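Local coordinates for protein Tetur07g02040 (Tetranychus urticae, PDB 6BDJ) that probably cleaves catechol-type aromatic rings between their two hydroxyl carbons, as an intradiol dioxygenase that inserts both atoms of molecular oxygen and binds ferric iron, at residues G43-I47 against Y96-M100; Q89-G94 against T135-Y141; E39-P44 against H230-W236; R144-Y150 against G162-F166. All coordinates share one frame. Residues are numbered along the deposited sequence.

Overall arrangement
The four contacts lie at or near one ferric site. Contact 4 is the most central, a regular antiparallel pairing of strands 148-154 and 157-166 that carries both histidine ligands. Contacts 1 and 2 are buried loop contacts. Contact 1 is aromatic and brings in the ligand Tyr-96, while contact 2 is polar and glycine-rich and carries Tyr-141. The two meet where Tyr-45 OH and Tyr-141 OH lie 3.0 Å apart, a probable hydrogen bond. Contact 3 is only partly buried and mixes carboxylate bonds with water and tryptophan packing. It shares Gly-43 and Pro-44 with contact 1. It reaches contact 4 through Gly-41 O and Gln-163 NE2, 2.9 Å apart.

Contact 1 of 4, residues G43-I47 against Y96-M100; sequences GPYFI and YSGFM. With FE (Fe (III) ion), chain C.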
loop_
_atom_site.group_PDB
_atom_site.type_symbol
_atom_site.label_atom_id
_atom_site.label_comp_id
_atom_site.label_asym_id
_atom_site.label_seq_id
_atom_site.Cartn_x
_atom_site.Cartn_y
_atom_site.Cartn_z
ATOM N N GLY A 43 -9.109 -2.184 5.318
ATOM C CA GLY A 43 -9.018 -1.505 6.596
ATOM C C GLY A 43 -9.827 -0.218 6.587
ATOM O O GLY A 43 -10.503 0.083 5.604
ATOM N N PRO A 44 -9.753 0.549 7.676
ATOM C CA PRO A 44 -10.629 1.699 7.892
ATOM C C PRO A 44 -10.181 3.044 7.355
ATOM O O PRO A 44 -10.926 4.010 7.482
ATOM C CB PRO A 44 -10.717 1.783 9.430
ATOM C CG PRO A 44 -9.625 0.901 9.974
ATOM C CD PRO A 44 -8.858 0.333 8.821
ATOM N N TYR A 45 -8.986 3.139 6.783
ATOM C CA TYR A 45 -8.412 4.452 6.500
ATOM C C TYR A 45 -8.297 4.862 5.046
ATOM O O TYR A 45 -7.575 5.837 4.743
ATOM C CB TYR A 45 -7.069 4.598 7.211
ATOM C CG TYR A 45 -7.156 4.309 8.704
ATOM C CD1 TYR A 45 -8.123 4.916 9.506
ATOM C CD2 TYR A 45 -6.292 3.405 9.299
ATOM C CE1 TYR A 45 -8.188 4.669 10.867
ATOM C CE2 TYR A 45 -6.350 3.129 10.669
ATOM C CZ TYR A 45 -7.296 3.770 11.450
ATOM O OH TYR A 45 -7.347 3.496 12.792
ATOM N N PHE A 46 -9.049 4.210 4.152
ATOM C CA PHE A 46 -9.094 4.683 2.766
ATOM C C PHE A 46 -9.809 6.007 2.716
ATOM O O PHE A 46 -10.811 6.218 3.429
ATOM C CB PHE A 46 -9.771 3.703 1.812
ATOM C CG PHE A 46 -9.738 4.141 0.369
ATOM C CD1 PHE A 46 -8.526 4.417 -0.271
ATOM C CD2 PHE A 46 -10.918 4.312 -0.354
ATOM C CE1 PHE A 46 -8.502 4.848 -1.590
ATOM C CE2 PHE A 46 -10.896 4.719 -1.663
ATOM C CZ PHE A 46 -9.697 4.995 -2.293
ATOM N N ILE A 47 -9.277 6.908 1.878
ATOM C CA ILE A 47 -9.896 8.201 1.612
ATOM C C ILE A 47 -9.973 8.322 0.109
ATOM O O ILE A 47 -8.960 8.391 -0.586
ATOM C CB ILE A 47 -9.110 9.382 2.196
ATOM C CG1 ILE A 47 -9.092 9.295 3.717
ATOM C CG2 ILE A 47 -9.774 10.710 1.811
ATOM C CD1 ILE A 47 -8.245 10.370 4.409
ATOM N N TYR A 96 -1.962 7.662 10.262
ATOM C CA TYR A 96 -2.550 7.842 8.953
ATOM C C TYR A 96 -3.078 9.263 8.848
ATOM O O TYR A 96 -3.799 9.725 9.730
ATOM C CB TYR A 96 -3.721 6.898 8.751
ATOM C CG TYR A 96 -3.303 5.482 8.432
ATOM C CD1 TYR A 96 -3.067 5.102 7.139
ATOM C CD2 TYR A 96 -3.123 4.547 9.442
ATOM C CE1 TYR A 96 -2.698 3.798 6.825
ATOM C CE2 TYR A 96 -2.756 3.233 9.151
ATOM C CZ TYR A 96 -2.551 2.858 7.831
ATOM O OH TYR A 96 -2.152 1.586 7.547
ATOM N N SER A 97 -2.741 9.922 7.738
ATOM C CA SER A 97 -3.238 11.257 7.414
ATOM C C SER A 97 -4.743 11.211 7.271
ATOM O O SER A 97 -5.286 10.227 6.773
ATOM C CB SER A 97 -2.582 11.782 6.162
ATOM O OG SER A 97 -2.902 11.085 4.967
ATOM N N GLY A 98 -5.408 12.225 7.820
ATOM C CA GLY A 98 -6.844 12.214 7.951
ATOM C C GLY A 98 -7.384 11.617 9.236
ATOM O O GLY A 98 -8.510 11.933 9.638
ATOM N N PHE A 99 -6.599 10.755 9.872
ATOM C CA PHE A 99 -6.968 10.118 11.138
ATOM C C PHE A 99 -5.844 10.333 12.152
ATOM O O PHE A 99 -5.520 9.464 12.930
ATOM C CB PHE A 99 -7.212 8.624 10.867
ATOM C CG PHE A 99 -8.211 8.376 9.767
ATOM C CD1 PHE A 99 -9.567 8.332 10.043
ATOM C CD2 PHE A 99 -7.792 8.221 8.459
ATOM C CE1 PHE A 99 -10.492 8.130 9.040
ATOM C CE2 PHE A 99 -8.709 8.012 7.438
ATOM C CZ PHE A 99 -10.066 7.973 7.731
ATOM N N MET A 100 -5.278 11.536 12.154
ATOM C CA MET A 100 -4.125 11.858 12.990
ATOM C C MET A 100 -4.416 11.869 14.485
ATOM O O MET A 100 -3.472 11.787 15.265
ATOM C CB MET A 100 -3.514 13.213 12.595
ATOM C CG MET A 100 -2.944 13.235 11.192
ATOM S SD MET A 100 -2.243 14.840 10.729
ATOM C CE MET A 100 -0.641 14.805 11.548
HETATM FE FE FE C . -3.252 -0.013 7.608
HETATM O O HOH W 1 -5.357 0.309 8.009
#
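Tyr-45 meets two aromatic rings at once, both from a loop about fifty residues further on, and its contact with each is oblique. Its ring centroid lies 4.7 Å from that of Tyr-96, with planes at 35°, and 4.8 Å from that of Phe-99, with planes at 48°. The closest atoms are Tyr-45 CD2 to Tyr-96 CD2 at 3.4 Å and Tyr-45 CD1 to Phe-99 CG at 3.5 Å. Tyr-45 CB adds a CH-pi contact over the Tyr-96 face. Ile-47 CD1 extends the apolar patch, 3.9 Å from Phe-99 CE2. A type II beta turn from Tyr-96 to Phe-99, closed by Phe-99 N to Tyr-96 O at 3.0 Å, brings both residues to face the 43-47 loop. Gly-98 has positive phi there, and a CB would strike Ile-47 CD1. Arg-120 ties the loops together by side-chain hydrogen bonds to Tyr-45 O and Ser-97 O. The aromatic cluster includes Tyr-96, whose OH binds iron at 1.9 Å, as a tyrosinate ligand does in the ferric site of intradiol dioxygenases.

Contact 2 of 4, residues Q89-G94 against T135-Y141; sequences QPDYSG and TLFPGHY
This is a buried contact, mostly between loops, beside the iron site of the intradiol dioxygenase fold. It joins the loop after strand 84-88 to the end of strand 130-136 and the loop that follows. Residues 89-91 are extended. A type I beta turn then runs from Asp-91 to Gly-94, closed by Gly-94 N to Asp-91 O at 2.8 Å. An Asx turn overlaps it, with Ser-93 N to Asp-91 OD1 at 3.0 Å. Asp-91 OD2 forms a salt bridge with Arg-60. Residues 135-141 stay largely extended. CA atoms come nearest at Tyr-92 and Gly-139, 3.8 Å, and at Gly-94 and His-140, 4.4 Å. Such closeness depends on glycine: a CB on Gly-139 would hit the carbonyls of Asp-91 and Tyr-92. Gly-139 N makes weak hydrogen bonds to Pro-90 O, 3.5 Å, and Asp-91 O, 3.3 Å. Pro-90 CD packs 4.2 Å from Pro-138 CB. Tyr-141, an iron ligand seen in a structure of this protein, is off the metal in the conformer given. Gln-89, with chi1 p and chi2 t, holds the strand end: Thr-135 OG1 donates to its OE1 at 2.7 Å, and its NE2 donates to Leu-136 O at 2.7 Å.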
loop_
_atom_site.group_PDB
_atom_site.type_symbol
_atom_site.label_atom_id
_atom_site.label_comp_id
_atom_site.label_asym_id
_atom_site.label_seq_id
_atom_site.Cartn_x
_atom_site.Cartn_y
_atom_site.Cartn_z
ATOM N N GLN A 89 -0.652 4.691 3.423
ATOM C CA GLN A 89 0.200 4.035 4.402
ATOM C C GLN A 89 0.383 4.957 5.615
ATOM O O GLN A 89 0.229 6.168 5.522
ATOM C CB GLN A 89 1.547 3.717 3.776
ATOM C CG GLN A 89 2.380 4.954 3.483
ATOM C CD GLN A 89 3.707 4.661 2.819
ATOM O OE1 GLN A 89 3.767 4.348 1.639
ATOM N NE2 GLN A 89 4.782 4.818 3.567
ATOM N N PRO A 90 0.763 4.391 6.750
ATOM C CA PRO A 90 1.076 5.265 7.888
ATOM C C PRO A 90 2.482 5.815 7.866
ATOM O O PRO A 90 3.382 5.204 7.268
ATOM C CB PRO A 90 0.925 4.336 9.070
ATOM C CG PRO A 90 1.268 2.986 8.547
ATOM C CD PRO A 90 0.995 2.971 7.074
ATOM N N ASP A 91 2.689 6.939 8.549
ATOM C CA ASP A 91 4.044 7.475 8.735
ATOM C C ASP A 91 4.874 6.615 9.688
ATOM O O ASP A 91 4.369 5.632 10.239
ATOM C CB ASP A 91 4.015 8.976 9.115
ATOM C CG ASP A 91 3.737 9.253 10.578
ATOM O OD1 ASP A 91 3.671 8.342 11.414
ATOM O OD2 ASP A 91 3.622 10.439 10.908
ATOM N N TYR A 92 6.136 6.979 9.901
ATOM C CA TYR A 92 7.044 6.183 10.719
ATOM C C TYR A 92 6.532 5.814 12.106
ATOM O O TYR A 92 6.886 4.763 12.600
ATOM C CB TYR A 92 8.419 6.854 10.844
ATOM C CG TYR A 92 8.499 7.886 11.926
ATOM C CD1 TYR A 92 8.819 7.522 13.246
ATOM C CD2 TYR A 92 8.214 9.224 11.652
ATOM C CE1 TYR A 92 8.889 8.465 14.241
ATOM C CE2 TYR A 92 8.291 10.185 12.656
ATOM C CZ TYR A 92 8.623 9.789 13.942
ATOM O OH TYR A 92 8.666 10.719 14.928
ATOM N N SER A 93 5.710 6.656 12.729
ATOM C CA SER A 93 5.156 6.351 14.053
ATOM C C SER A 93 3.756 5.745 14.017
ATOM O O SER A 93 3.090 5.645 15.033
ATOM C CB SER A 93 5.128 7.643 14.857
ATOM O OG SER A 93 4.193 8.524 14.297
ATOM N N GLY A 94 3.302 5.359 12.828
ATOM C CA GLY A 94 2.033 4.673 12.646
ATOM C C GLY A 94 0.772 5.487 12.484
ATOM O O GLY A 94 -0.320 4.946 12.714
ATOM N N THR A 135 7.750 7.329 -1.958
ATOM C CA THR A 135 7.159 7.277 -0.646
ATOM C C THR A 135 8.229 7.023 0.376
ATOM O O THR A 135 9.405 7.284 0.132
ATOM C CB THR A 135 6.004 6.258 -0.596
ATOM O OG1 THR A 135 5.352 6.331 0.669
ATOM C CG2 THR A 135 6.448 4.840 -0.879
ATOM N N LEU A 136 7.823 6.609 1.567
ATOM C CA LEU A 136 8.766 6.219 2.594
ATOM C C LEU A 136 8.474 4.784 2.973
ATOM O O LEU A 136 7.352 4.306 2.804
ATOM C CB LEU A 136 8.596 7.115 3.821
ATOM C CG LEU A 136 8.762 8.636 3.640
ATOM C CD1 LEU A 136 8.440 9.320 4.960
ATOM C CD2 LEU A 136 10.161 9.015 3.165
ATOM N N PHE A 137 9.464 4.106 3.527
ATOM C CA PHE A 137 9.181 2.858 4.204
ATOM C C PHE A 137 8.135 3.133 5.323
ATOM O O PHE A 137 8.298 4.064 6.101
ATOM C CB PHE A 137 10.453 2.220 4.741
ATOM C CG PHE A 137 10.245 0.812 5.196
ATOM C CD1 PHE A 137 9.752 0.560 6.467
ATOM C CD2 PHE A 137 10.485 -0.261 4.344
ATOM C CE1 PHE A 137 9.514 -0.734 6.895
ATOM C CE2 PHE A 137 10.241 -1.563 4.761
ATOM C CZ PHE A 137 9.741 -1.799 6.031
ATOM N N PRO A 138 7.037 2.349 5.368
ATOM C CA PRO A 138 5.952 2.627 6.295
ATOM C C PRO A 138 6.317 2.299 7.720
ATOM O O PRO A 138 7.109 1.380 7.962
ATOM C CB PRO A 138 4.831 1.714 5.812
ATOM C CG PRO A 138 5.545 0.543 5.262
ATOM C CD PRO A 138 6.750 1.156 4.565
ATOM N N GLY A 139 5.751 3.050 8.657
ATOM C CA GLY A 139 5.753 2.643 10.055
ATOM C C GLY A 139 4.647 1.613 10.212
ATOM O O GLY A 139 4.181 1.015 9.238
ATOM N N HIS A 140 4.217 1.382 11.432
ATOM C CA HIS A 140 3.099 0.500 11.623
ATOM C C HIS A 140 2.427 0.769 12.897
ATOM O O HIS A 140 2.997 1.297 13.865
ATOM C CB HIS A 140 3.539 -0.972 11.678
ATOM C CG HIS A 140 4.663 -1.236 12.636
ATOM N ND1 HIS A 140 4.458 -1.595 13.949
ATOM C CD2 HIS A 140 6.003 -1.164 12.465
ATOM C CE1 HIS A 140 5.629 -1.737 14.544
ATOM N NE2 HIS A 140 6.581 -1.491 13.663
ATOM N N TYR A 141 1.235 0.191 12.981
ATOM C CA TYR A 141 0.394 0.227 14.135
ATOM C C TYR A 141 0.820 -0.845 15.120
ATOM O O TYR A 141 1.729 -1.635 14.839
ATOM C CB TYR A 141 -1.010 -0.124 13.643
ATOM C CG TYR A 141 -1.948 1.033 13.605
ATOM C CD1 TYR A 141 -1.659 2.142 12.853
ATOM C CD2 TYR A 141 -3.129 1.018 14.322
ATOM C CE1 TYR A 141 -2.524 3.210 12.796
ATOM C CE2 TYR A 141 -3.996 2.088 14.283
ATOM C CZ TYR A 141 -3.681 3.186 13.515
ATOM O OH TYR A 141 -4.514 4.283 13.446
#

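Contact 3 of 4, residues E39-P44 against H230-W236; sequences EVGEGP and HRSNLMW
With its Pro-44 end near the iron site of this intradiol dioxygenase fold, the loop leading to strand 64-73 meets the C-terminal tail that follows strand 218-226. Neither segment is helix or strand. They run in roughly the same direction, 25° apart end to end. CA atoms pair as Gly-41 with Leu-234 at 5.1 Å, Glu-42 with Met-235 at 5.3 Å, and Pro-44 with Trp-236 at 5.9 Å. Gly-43 has positive phi, 67°. Glu-42 makes two hydrogen bonds: its N donates to Leu-234 O at 3.1 Å, and its OE1 accepts from Trp-236 N at 2.9 Å. Its chi1 and chi2 are both t, and OE2 forms a salt bridge with Arg-151. At the other end, Ser-232 OG donates to Glu-39 OE1 at 2.7 Å and accepts from Leu-234 N at 3.2 Å in an ST turn. One water joins Glu-39 OE2 at 2.6 Å, His-230 NE2 at 2.9 Å and Asn-233 N at 3.1 Å. Leu-234, m and t, sets CD1 3.3 Å from Glu-39 CB. Trp-236, chi1 t, lies on the Gly-43 to Pro-44 backbone and hydrogen-bonds through NE1 to Lys-106 O. Pro-44 CA makes a CH-pi contact with the five-membered ring of Trp-236, 4.0 Å from the centroid.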
loop_
_atom_site.group_PDB
_atom_site.type_symbol
_atom_site.label_atom_id
_atom_site.label_comp_id
_atom_site.label_asym_id
_atom_site.label_seq_id
_atom_site.Cartn_x
_atom_site.Cartn_y
_atom_site.Cartn_z
ATOM N N GLU A 39 -6.285 -10.572 -2.789
ATOM C CA GLU A 39 -6.880 -9.398 -2.222
ATOM C C GLU A 39 -6.782 -9.444 -0.709
ATOM O O GLU A 39 -6.715 -10.525 -0.090
ATOM C CB GLU A 39 -8.353 -9.333 -2.585
ATOM C CG GLU A 39 -8.648 -9.056 -4.046
ATOM C CD GLU A 39 -10.010 -8.405 -4.220
ATOM O OE1 GLU A 39 -10.120 -7.144 -4.115
ATOM O OE2 GLU A 39 -10.962 -9.170 -4.449
ATOM N N VAL A 40 -6.821 -8.269 -0.091
ATOM C CA VAL A 40 -6.699 -8.154 1.371
ATOM C C VAL A 40 -7.616 -7.008 1.757
ATOM O O VAL A 40 -7.745 -6.029 0.998
ATOM C CB VAL A 40 -5.255 -7.785 1.793
ATOM C CG1 VAL A 40 -5.129 -7.816 3.307
ATOM C CG2 VAL A 40 -4.235 -8.749 1.202
ATOM N N GLY A 41 -8.197 -7.090 2.950
ATOM C CA GLY A 41 -9.158 -6.087 3.417
ATOM C C GLY A 41 -8.579 -4.658 3.364
ATOM O O GLY A 41 -7.394 -4.439 3.572
ATOM N N GLU A 42 -9.443 -3.708 3.062
ATOM C CA GLU A 42 -9.069 -2.302 2.916
ATOM C C GLU A 42 -8.576 -1.678 4.210
ATOM O O GLU A 42 -7.766 -0.733 4.197
ATOM C CB GLU A 42 -10.299 -1.534 2.467
ATOM C CG GLU A 42 -10.056 -0.101 2.083
ATOM C CD GLU A 42 -11.276 0.461 1.396
ATOM O OE1 GLU A 42 -12.218 0.925 2.108
ATOM O OE2 GLU A 42 -11.292 0.409 0.140
ATOM N N GLY A 43 -9.109 -2.184 5.318
ATOM C CA GLY A 43 -9.018 -1.505 6.596
ATOM C C GLY A 43 -9.827 -0.218 6.587
ATOM O O GLY A 43 -10.503 0.083 5.604
ATOM N N PRO A 44 -9.753 0.549 7.676
ATOM C CA PRO A 44 -10.629 1.699 7.892
ATOM C C PRO A 44 -10.181 3.044 7.355
ATOM O O PRO A 44 -10.926 4.010 7.482
ATOM C CB PRO A 44 -10.717 1.783 9.430
ATOM C CG PRO A 44 -9.625 0.901 9.974
ATOM C CD PRO A 44 -8.858 0.333 8.821
ATOM N N HIS A 230 -13.671 -7.800 -12.150
ATOM C CA HIS A 230 -14.010 -8.142 -10.769
ATOM C C HIS A 230 -14.468 -6.891 -10.066
ATOM O O HIS A 230 -13.855 -5.856 -10.224
ATOM C CB HIS A 230 -12.830 -8.759 -10.022
ATOM C CG HIS A 230 -13.196 -9.287 -8.657
ATOM N ND1 HIS A 230 -14.114 -10.299 -8.478
ATOM C CD2 HIS A 230 -12.776 -8.934 -7.417
ATOM C CE1 HIS A 230 -14.248 -10.547 -7.189
ATOM N NE2 HIS A 230 -13.447 -9.733 -6.522
ATOM N N ARG A 231 -15.582 -6.977 -9.352
ATOM C CA ARG A 231 -15.941 -5.958 -8.377
ATOM C C ARG A 231 -15.531 -6.496 -7.019
ATOM O O ARG A 231 -16.087 -7.505 -6.554
ATOM C CB ARG A 231 -17.435 -5.685 -8.388
ATOM C CG ARG A 231 -17.952 -4.950 -9.619
ATOM C CD ARG A 231 -19.372 -4.430 -9.403
ATOM N NE ARG A 231 -20.244 -5.447 -8.785
ATOM C CZ ARG A 231 -21.196 -6.164 -9.385
ATOM N NH1 ARG A 231 -21.876 -7.061 -8.664
ATOM N NH2 ARG A 231 -21.492 -6.001 -10.676
ATOM N N SER A 232 -14.546 -5.845 -6.395
ATOM C CA SER A 232 -14.093 -6.218 -5.051
ATOM C C SER A 232 -15.228 -5.966 -4.055
ATOM O O SER A 232 -16.071 -5.114 -4.283
ATOM C CB SER A 232 -12.845 -5.408 -4.658
ATOM O OG SER A 232 -12.327 -5.828 -3.396
ATOM N N ASN A 233 -15.269 -6.727 -2.975
ATOM C CA ASN A 233 -16.201 -6.462 -1.866
ATOM C C ASN A 233 -15.408 -6.193 -0.582
ATOM O O ASN A 233 -15.939 -6.311 0.534
ATOM C CB ASN A 233 -17.239 -7.610 -1.690
ATOM C CG ASN A 233 -16.616 -8.930 -1.249
ATOM O OD1 ASN A 233 -15.395 -9.115 -1.264
ATOM N ND2 ASN A 233 -17.469 -9.866 -0.865
ATOM N N LEU A 234 -14.142 -5.812 -0.739
ATOM C CA LEU A 234 -13.241 -5.676 0.410
ATOM C C LEU A 234 -13.093 -4.253 0.924
ATOM O O LEU A 234 -12.284 -3.990 1.829
ATOM C CB LEU A 234 -11.885 -6.309 0.087
ATOM C CG LEU A 234 -12.035 -7.841 0.080
ATOM C CD1 LEU A 234 -10.838 -8.502 -0.560
ATOM C CD2 LEU A 234 -12.181 -8.416 1.481
ATOM N N MET A 235 -13.903 -3.344 0.373
ATOM C CA MET A 235 -13.957 -1.972 0.828
ATOM C C MET A 235 -14.549 -1.983 2.241
ATOM O O MET A 235 -15.323 -2.873 2.568
ATOM C CB MET A 235 -14.724 -1.034 -0.133
ATOM C CG MET A 235 -16.063 -1.520 -0.680
ATOM S SD MET A 235 -16.089 -2.612 -2.139
ATOM C CE MET A 235 -14.459 -2.532 -2.860
ATOM N N TRP A 236 -14.152 -1.022 3.077
ATOM C CA TRP A 236 -14.577 -0.964 4.472
ATOM C C TRP A 236 -16.079 -0.823 4.662
ATOM O O TRP A 236 -16.618 -1.406 5.600
ATOM C CB TRP A 236 -13.842 0.162 5.186
ATOM C CG TRP A 236 -14.076 0.218 6.647
ATOM C CD1 TRP A 236 -14.900 1.068 7.290
ATOM C CD2 TRP A 236 -13.536 -0.661 7.647
ATOM N NE1 TRP A 236 -14.885 0.823 8.648
ATOM C CE2 TRP A 236 -14.077 -0.258 8.887
ATOM C CE3 TRP A 236 -12.637 -1.735 7.614
ATOM C CZ2 TRP A 236 -13.730 -0.876 10.099
ATOM C CZ3 TRP A 236 -12.288 -2.360 8.816
ATOM C CH2 TRP A 236 -12.840 -1.926 10.048
HETATM O O HOH W 2 -13.454 -9.111 -3.640
#

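Contact 4 of 4, residues R144-Y150 against G162-F166; sequences RTPHIHY and GQIFF. With FE (Fe (III) ion), chain C.
The Tyr-150 ring lies with one face over Gly-162 CA, where a CB on that glycine would clash with Tyr-150 OH. Its chi1 is p, and CD1 also packs 3.8 Å from Ile-164 CG1. The two residues belong to an antiparallel beta hairpin of strands 148-154 and 157-166; the axes of 148-150 and 162-166 lie at 150° and approach to 4.6 Å. Ile-148 with Ile-164 is a hydrogen-bonded pair: Ile-148 N to Ile-164 O is 3.1 Å, and Ile-164 N to Ile-148 O is 2.7 Å. Tyr-150 with Gly-162 is the next, at 3.1 Å from Tyr-150 N to Gly-162 O and 2.9 Å from Gly-162 N to Tyr-150 O. Between them His-149 and Gln-163 form a non-hydrogen-bonded pair, CA atoms 4.4 Å apart. The face with Ile-148 and Ile-164 is apolar; Ile-148 CD1 reaches Phe-166 CZ at 3.9 Å. On the other, His-149 (chi1 m) binds iron through NE2 at 2.3 Å. His-147 (chi1 p) binds it through NE2 at 2.5 Å and donates from ND1 to Thr-145 O at 2.7 Å. A water accepts from His-149 ND1 at 2.7 Å and donates to Gly-162 O at 2.6 Å. Arg-144 NH1 donates to Gln-163 OE1 at 2.8 Å, and Arg-144 NE forms a salt bridge with Asp-193. Both histidines keep ND1 as donor and offer NE2 to the metal, consistent with neutral imidazoles in an intradiol-type ferric site.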
loop_
_atom_site.group_PDB
_atom_site.type_symbol
_atom_site.label_atom_id
_atom_site.label_comp_id
_atom_site.label_asym_id
_atom_site.label_seq_id
_atom_site.Cartn_x
_atom_site.Cartn_y
_atom_site.Cartn_z
ATOM N N ARG A 144 -0.450 -4.862 14.112
ATOM C CA ARG A 144 -0.300 -4.973 12.670
ATOM C C ARG A 144 1.169 -4.973 12.283
ATOM O O ARG A 144 2.006 -4.290 12.871
ATOM C CB ARG A 144 -0.982 -3.809 11.939
ATOM C CG ARG A 144 -2.504 -3.834 11.945
ATOM C CD ARG A 144 -3.105 -5.087 11.295
ATOM N NE ARG A 144 -2.380 -5.572 10.116
ATOM C CZ ARG A 144 -2.661 -5.261 8.847
ATOM N NH1 ARG A 144 -1.937 -5.793 7.875
ATOM N NH2 ARG A 144 -3.664 -4.432 8.547
ATOM N N THR A 145 1.462 -5.735 11.244
ATOM C CA THR A 145 2.784 -5.784 10.665
ATOM C C THR A 145 2.885 -4.625 9.646
ATOM O O THR A 145 1.851 -4.135 9.151
ATOM C CB THR A 145 3.015 -7.170 10.033
ATOM O OG1 THR A 145 4.321 -7.245 9.438
ATOM C CG2 THR A 145 1.904 -7.542 9.020
ATOM N N PRO A 146 4.117 -4.174 9.328
ATOM C CA PRO A 146 4.217 -3.006 8.430
ATOM C C PRO A 146 3.690 -3.333 7.044
ATOM O O PRO A 146 3.915 -4.421 6.536
ATOM C CB PRO A 146 5.726 -2.717 8.374
ATOM C CG PRO A 146 6.294 -3.351 9.588
ATOM C CD PRO A 146 5.428 -4.543 9.880
ATOM N N HIS A 147 2.990 -2.393 6.445
ATOM C CA HIS A 147 2.426 -2.584 5.128
ATOM C C HIS A 147 2.030 -1.292 4.489
ATOM O O HIS A 147 1.904 -0.267 5.168
ATOM C CB HIS A 147 1.163 -3.406 5.242
ATOM C CG HIS A 147 0.141 -2.785 6.127
ATOM N ND1 HIS A 147 0.181 -2.905 7.498
ATOM C CD2 HIS A 147 -0.930 -2.011 5.847
ATOM C CE1 HIS A 147 -0.854 -2.276 8.026
ATOM N NE2 HIS A 147 -1.513 -1.670 7.051
ATOM N N ILE A 148 1.786 -1.373 3.181
ATOM C CA ILE A 148 1.209 -0.289 2.408
ATOM C C ILE A 148 -0.056 -0.821 1.773
ATOM O O ILE A 148 -0.038 -1.893 1.133
ATOM C CB ILE A 148 2.159 0.166 1.294
ATOM C CG1 ILE A 148 3.442 0.769 1.897
ATOM C CG2 ILE A 148 1.482 1.210 0.384
ATOM C CD1 ILE A 148 4.565 1.050 0.901
ATOM N N HIS A 149 -1.145 -0.081 1.911
ATOM C CA HIS A 149 -2.362 -0.434 1.229
ATOM C C HIS A 149 -2.389 0.037 -0.192
ATOM O O HIS A 149 -1.750 1.041 -0.522
ATOM C CB HIS A 149 -3.535 0.233 1.862
ATOM C CG HIS A 149 -3.799 -0.178 3.249
ATOM N ND1 HIS A 149 -4.742 -1.143 3.566
ATOM C CD2 HIS A 149 -3.294 0.271 4.413
ATOM C CE1 HIS A 149 -4.797 -1.267 4.878
ATOM N NE2 HIS A 149 -3.929 -0.421 5.408
ATOM N N TYR A 150 -3.225 -0.619 -0.997
ATOM C CA TYR A 150 -3.448 -0.218 -2.377
ATOM C C TYR A 150 -4.837 -0.636 -2.821
ATOM O O TYR A 150 -5.375 -1.652 -2.363
ATOM C CB TYR A 150 -2.374 -0.772 -3.323
ATOM C CG TYR A 150 -2.518 -2.236 -3.650
ATOM C CD1 TYR A 150 -1.940 -3.213 -2.850
ATOM C CD2 TYR A 150 -3.222 -2.646 -4.765
ATOM C CE1 TYR A 150 -2.079 -4.565 -3.150
ATOM C CE2 TYR A 150 -3.379 -3.985 -5.068
ATOM C CZ TYR A 150 -2.806 -4.945 -4.259
ATOM O OH TYR A 150 -2.973 -6.282 -4.593
ATOM N N GLY A 162 -5.770 -4.468 -1.871
ATOM C CA GLY A 162 -4.776 -5.309 -1.233
ATOM C C GLY A 162 -3.851 -4.564 -0.320
ATOM O O GLY A 162 -4.114 -3.410 0.079
ATOM N N GLN A 163 -2.811 -5.291 0.069
ATOM C CA GLN A 163 -1.787 -4.806 0.960
ATOM C C GLN A 163 -0.451 -5.327 0.497
ATOM O O GLN A 163 -0.337 -6.469 0.084
ATOM C CB GLN A 163 -2.070 -5.244 2.386
ATOM C CG GLN A 163 -3.256 -4.504 2.984
ATOM C CD GLN A 163 -3.517 -4.818 4.447
ATOM O OE1 GLN A 163 -2.606 -5.220 5.186
ATOM N NE2 GLN A 163 -4.761 -4.620 4.874
ATOM N N ILE A 164 0.547 -4.457 0.583
ATOM C CA ILE A 164 1.918 -4.743 0.218
ATOM C C ILE A 164 2.680 -5.023 1.509
ATOM O O ILE A 164 2.645 -4.229 2.449
ATOM C CB ILE A 164 2.538 -3.539 -0.503
ATOM C CG1 ILE A 164 1.692 -3.155 -1.719
ATOM C CG2 ILE A 164 3.970 -3.844 -0.914
ATOM C CD1 ILE A 164 2.036 -1.832 -2.357
ATOM N N PHE A 165 3.379 -6.147 1.543
ATOM C CA PHE A 165 4.192 -6.541 2.691
ATOM C C PHE A 165 5.669 -6.497 2.331
ATOM O O PHE A 165 6.039 -6.394 1.168
ATOM C CB PHE A 165 3.752 -7.929 3.157
ATOM C CG PHE A 165 2.315 -7.973 3.605
ATOM C CD1 PHE A 165 1.954 -7.458 4.832
ATOM C CD2 PHE A 165 1.311 -8.459 2.776
ATOM C CE1 PHE A 165 0.626 -7.450 5.252
ATOM C CE2 PHE A 165 -0.021 -8.471 3.184
ATOM C CZ PHE A 165 -0.363 -7.981 4.438
ATOM N N PHE A 166 6.500 -6.578 3.361
ATOM C CA PHE A 166 7.965 -6.517 3.219
ATOM C C PHE A 166 8.611 -7.797 3.709
ATOM O O PHE A 166 8.094 -8.464 4.634
ATOM C CB PHE A 166 8.496 -5.309 3.964
ATOM C CG PHE A 166 7.945 -4.027 3.426
ATOM C CD1 PHE A 166 8.574 -3.391 2.375
ATOM C CD2 PHE A 166 6.739 -3.523 3.889
ATOM C CE1 PHE A 166 8.059 -2.211 1.832
ATOM C CE2 PHE A 166 6.207 -2.356 3.350
ATOM C CZ PHE A 166 6.876 -1.700 2.315
HETATM FE FE FE C . -3.252 -0.013 7.608
HETATM O O HOH W 3 -6.052 -2.625 1.692
HETATM O O HOH W 1 -5.357 0.309 8.009
#